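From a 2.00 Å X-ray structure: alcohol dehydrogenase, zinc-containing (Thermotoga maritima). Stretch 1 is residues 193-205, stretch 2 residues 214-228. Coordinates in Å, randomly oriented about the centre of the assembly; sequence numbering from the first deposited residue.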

# COMPACT_ATOMS: atom_id res chain seq x y z
N SER A 193 -4.37 -8.79 2.06
CA SER A 193 -4.51 -9.93 2.98
C SER A 193 -4.56 -11.27 2.23
O SER A 193 -4.89 -11.31 1.06
CB SER A 193 -5.72 -9.76 3.89
OG SER A 193 -6.81 -10.55 3.55
N PHE A 194 -4.17 -12.34 2.93
CA PHE A 194 -4.22 -13.69 2.42
C PHE A 194 -5.61 -14.37 2.58
O PHE A 194 -5.82 -15.46 2.09
CB PHE A 194 -3.09 -14.52 3.05
CG PHE A 194 -1.76 -14.22 2.43
CD1 PHE A 194 -1.39 -14.84 1.26
CD2 PHE A 194 -0.92 -13.27 2.97
CE1 PHE A 194 -0.16 -14.52 0.61
CE2 PHE A 194 0.30 -12.95 2.35
CZ PHE A 194 0.67 -13.59 1.17
N ALA A 195 -6.57 -13.67 3.17
CA ALA A 195 -7.93 -14.19 3.28
C ALA A 195 -8.51 -14.52 1.91
O ALA A 195 -8.47 -13.70 0.97
CB ALA A 195 -8.81 -13.22 3.94
N GLY A 196 -9.05 -15.71 1.80
CA GLY A 196 -9.60 -16.20 0.55
C GLY A 196 -8.55 -16.52 -0.52
O GLY A 196 -8.95 -16.80 -1.68
N LYS A 197 -7.26 -16.47 -0.20
CA LYS A 197 -6.26 -16.65 -1.22
C LYS A 197 -5.72 -18.10 -1.28
O LYS A 197 -5.69 -18.83 -0.28
CB LYS A 197 -5.09 -15.64 -1.09
CG LYS A 197 -5.55 -14.14 -1.00
CD LYS A 197 -6.03 -13.65 -2.33
CE LYS A 197 -6.60 -12.26 -2.24
NZ LYS A 197 -5.53 -11.30 -1.75
N THR A 198 -5.24 -18.45 -2.47
CA THR A 198 -4.58 -19.72 -2.75
C THR A 198 -3.09 -19.47 -2.96
O THR A 198 -2.72 -18.64 -3.80
CB THR A 198 -5.17 -20.40 -4.00
OG1 THR A 198 -6.48 -20.87 -3.70
CG2 THR A 198 -4.36 -21.68 -4.38
N VAL A 199 -2.27 -20.13 -2.12
CA VAL A 199 -0.82 -20.06 -2.07
C VAL A 199 -0.23 -21.35 -2.59
O VAL A 199 -0.66 -22.43 -2.18
CB VAL A 199 -0.35 -19.86 -0.62
CG1 VAL A 199 1.17 -20.06 -0.52
CG2 VAL A 199 -0.79 -18.45 -0.14
N VAL A 200 0.67 -21.24 -3.56
CA VAL A 200 1.48 -22.37 -4.00
C VAL A 200 2.92 -22.13 -3.59
O VAL A 200 3.50 -21.06 -3.82
CB VAL A 200 1.38 -22.60 -5.52
CG1 VAL A 200 2.35 -23.70 -5.99
CG2 VAL A 200 -0.05 -22.93 -5.93
N ILE A 201 3.50 -23.14 -2.94
CA ILE A 201 4.90 -23.12 -2.58
C ILE A 201 5.66 -24.14 -3.37
O ILE A 201 5.28 -25.31 -3.39
CB ILE A 201 5.05 -23.38 -1.10
CG1 ILE A 201 4.39 -22.23 -0.32
CG2 ILE A 201 6.53 -23.52 -0.72
CD1 ILE A 201 4.09 -22.56 1.11
N GLN A 202 6.74 -23.70 -4.00
CA GLN A 202 7.63 -24.59 -4.78
C GLN A 202 8.83 -24.88 -3.93
O GLN A 202 9.61 -23.95 -3.63
CB GLN A 202 8.09 -23.95 -6.09
CG GLN A 202 6.98 -23.48 -6.99
CD GLN A 202 7.49 -22.71 -8.18
OE1 GLN A 202 7.92 -21.55 -8.05
NE2 GLN A 202 7.51 -23.37 -9.36
N GLY A 203 9.01 -26.13 -3.52
CA GLY A 203 10.13 -26.53 -2.69
C GLY A 203 9.64 -26.84 -1.29
O GLY A 203 8.66 -26.25 -0.84
N ALA A 204 10.25 -27.85 -0.66
CA ALA A 204 9.85 -28.32 0.67
C ALA A 204 11.05 -28.56 1.56
O ALA A 204 11.13 -29.55 2.30
CB ALA A 204 9.04 -29.59 0.53
N GLY A 205 12.05 -27.71 1.38
CA GLY A 205 13.15 -27.50 2.33
C GLY A 205 12.68 -26.54 3.41
O GLY A 205 11.54 -26.15 3.43
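Stretch 2, residues 214-228: IARSLGAENVIVIAG

Stretch 2 lies beside stretch 1 as a neighbouring parallel β-strand, joined to it by a regular ladder of backbone hydrogen bonds and, before the ladder begins, by a helix end and loop packed against the turn that leads into strand 198-202. Together the two stretches bury 875 Å², both sides summed. Stretch 2 opens with the last part of a helix, which includes 214-217, passes through a short loop and continues as strand 222-227. The two strands run in the same direction, their axes crossing at -19° and approaching to 4.6 Å. The register is one to one: T198 pairs with N222, V199 with V223, V200 with I224, I201 with V225 and Q202 with I226, with CA-CA distances of 4.6 to 4.9 Å.

As parallel pairing requires, alternate residues of each strand supply the bonds. V199 N donates to N222 O (2.9 Å) and V199 O accepts from I224 N (2.8 Å); I201 N donates to I224 O (2.7 Å) and I201 O accepts from I226 N (2.9 Å); G203 N closes the series on I226 O (2.8 Å). At the entrance K197 O accepts twice, from N222 N at 3.1 Å and, along a more bent path, from E221 N at 2.8 Å. CA-H...O contacts fill in between, the shortest in the ladder from V200 CA to I224 O (3.2 Å).

Side chains alternate between the two faces of the sheet. On the face of T198, V200, N222, I224 and I226, T198 CG2 lies 3.6 Å from I224 CD1, and V200 CG1 meets I226 CD1 at 3.8 Å. At the start of this face T198 OG1 is 3.0 Å from N222 OD1, a polar pair beside the apolar row. The other face carries V199, I201, V223 and V225: I201 CD1 packs on V223 CG1 (4.1 Å) and I201 CB on V225 CG2 (4.2 Å). V199 also reaches back to the preceding segment, with CG2 3.9 Å from A220 CB and CG1 4.1 Å from A215 CB of the helix. Beyond strand 198-202, A204 CB rests 3.8 Å from A227 CB.

The helix gives way at G219 in a Schellman motif, its positive phi turning the chain toward the strand. This end lies against the type II turn F194-K197. F194 points its CA-CB bond toward stretch 2, and its CD2 sits 4.0 Å from L218 CB, while F194 O receives a CA-H...O contact from A220 CA (3.3 Å). Two waters bridge the backbones here: one accepts from F194 N (2.8 Å) and donates to L218 O (2.7 Å), the other accepts from G196 N (2.9 Å) and donates to G219 O (2.8 Å). Within stretch 2, R216 NH2 donates to A220 O (2.9 Å), tying the helix to the loop before the strand.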

# COMPACT_ATOMS: atom_id res chain seq x y z
N ILE A 214 3.66 -19.92 7.65
CA ILE A 214 3.42 -18.50 7.55
C ILE A 214 2.16 -18.31 6.75
O ILE A 214 1.30 -17.54 7.17
CB ILE A 214 4.59 -17.77 6.92
CG1 ILE A 214 5.80 -17.80 7.88
CG2 ILE A 214 4.26 -16.34 6.49
CD1 ILE A 214 7.15 -17.60 7.12
N ALA A 215 2.01 -19.03 5.64
CA ALA A 215 0.79 -18.89 4.82
C ALA A 215 -0.45 -19.18 5.65
O ALA A 215 -1.42 -18.44 5.61
CB ALA A 215 0.82 -19.82 3.59
N ARG A 216 -0.40 -20.28 6.40
CA ARG A 216 -1.51 -20.67 7.28
C ARG A 216 -1.76 -19.56 8.33
O ARG A 216 -2.89 -19.16 8.55
CB ARG A 216 -1.20 -21.98 7.99
CG ARG A 216 -1.54 -23.24 7.24
CD ARG A 216 -3.01 -23.76 7.45
NE ARG A 216 -3.93 -23.11 6.50
CZ ARG A 216 -4.36 -23.62 5.35
NH1 ARG A 216 -3.96 -24.81 4.94
NH2 ARG A 216 -5.19 -22.92 4.58
N SER A 217 -0.71 -19.06 8.95
CA SER A 217 -0.83 -18.08 10.01
C SER A 217 -1.40 -16.73 9.60
O SER A 217 -2.07 -16.09 10.40
CB SER A 217 0.53 -17.88 10.69
OG SER A 217 0.97 -19.11 11.21
N LEU A 218 -1.17 -16.35 8.35
CA LEU A 218 -1.68 -15.09 7.78
C LEU A 218 -3.09 -15.25 7.20
O LEU A 218 -3.71 -14.28 6.79
CB LEU A 218 -0.73 -14.59 6.70
CG LEU A 218 0.68 -14.25 7.20
CD1 LEU A 218 1.57 -13.78 6.08
CD2 LEU A 218 0.64 -13.23 8.33
N GLY A 219 -3.59 -16.47 7.20
CA GLY A 219 -4.99 -16.72 6.90
C GLY A 219 -5.29 -17.14 5.47
O GLY A 219 -6.44 -17.02 5.02
N ALA A 220 -4.30 -17.70 4.77
CA ALA A 220 -4.54 -18.21 3.42
C ALA A 220 -5.62 -19.25 3.44
O ALA A 220 -5.71 -20.04 4.39
CB ALA A 220 -3.29 -18.82 2.82
N GLU A 221 -6.41 -19.29 2.38
CA GLU A 221 -7.45 -20.29 2.31
C GLU A 221 -6.93 -21.67 1.91
O GLU A 221 -7.32 -22.71 2.50
CB GLU A 221 -8.53 -19.85 1.32
CG GLU A 221 -9.71 -20.80 1.28
CD GLU A 221 -10.79 -20.29 0.34
OE1 GLU A 221 -11.32 -19.19 0.59
OE2 GLU A 221 -11.08 -20.98 -0.66
N ASN A 222 -6.13 -21.70 0.87
CA ASN A 222 -5.53 -22.96 0.40
C ASN A 222 -4.02 -22.84 0.33
O ASN A 222 -3.48 -21.84 -0.15
CB ASN A 222 -6.03 -23.31 -1.01
CG ASN A 222 -7.51 -23.39 -1.13
OD1 ASN A 222 -8.12 -22.70 -1.96
ND2 ASN A 222 -8.09 -24.23 -0.34
N VAL A 223 -3.33 -23.87 0.80
CA VAL A 223 -1.85 -23.91 0.74
C VAL A 223 -1.43 -25.20 0.02
O VAL A 223 -1.81 -26.33 0.43
CB VAL A 223 -1.18 -23.80 2.14
CG1 VAL A 223 0.35 -23.98 2.01
CG2 VAL A 223 -1.55 -22.47 2.82
N ILE A 224 -0.76 -25.04 -1.11
CA ILE A 224 -0.35 -26.19 -1.93
C ILE A 224 1.16 -26.17 -2.04
O ILE A 224 1.75 -25.10 -2.30
CB ILE A 224 -0.95 -26.09 -3.36
CG1 ILE A 224 -2.48 -26.16 -3.30
CG2 ILE A 224 -0.36 -27.18 -4.33
CD1 ILE A 224 -3.12 -25.05 -4.10
N VAL A 225 1.79 -27.34 -1.85
CA VAL A 225 3.25 -27.47 -2.00
C VAL A 225 3.62 -28.43 -3.16
O VAL A 225 3.05 -29.51 -3.27
CB VAL A 225 3.87 -27.99 -0.71
CG1 VAL A 225 5.39 -28.16 -0.87
CG2 VAL A 225 3.56 -27.03 0.44
N ILE A 226 4.56 -28.00 -4.01
CA ILE A 226 5.07 -28.80 -5.12
C ILE A 226 6.56 -29.03 -4.85
O ILE A 226 7.32 -28.07 -4.65
CB ILE A 226 4.90 -28.08 -6.49
CG1 ILE A 226 3.44 -27.73 -6.72
CG2 ILE A 226 5.47 -28.99 -7.63
CD1 ILE A 226 3.19 -26.89 -7.93
N ALA A 227 6.93 -30.28 -4.78
CA ALA A 227 8.31 -30.71 -4.56
C ALA A 227 8.52 -32.13 -5.09
O ALA A 227 7.58 -32.77 -5.58
CB ALA A 227 8.68 -30.65 -3.07
N GLY A 228 9.74 -32.63 -4.96
CA GLY A 228 10.11 -33.96 -5.42
C GLY A 228 10.25 -35.07 -4.39
O GLY A 228 10.38 -36.20 -4.78
O HOH W 1 -3.49 -11.83 5.57
O HOH W 2 -9.06 -17.39 4.13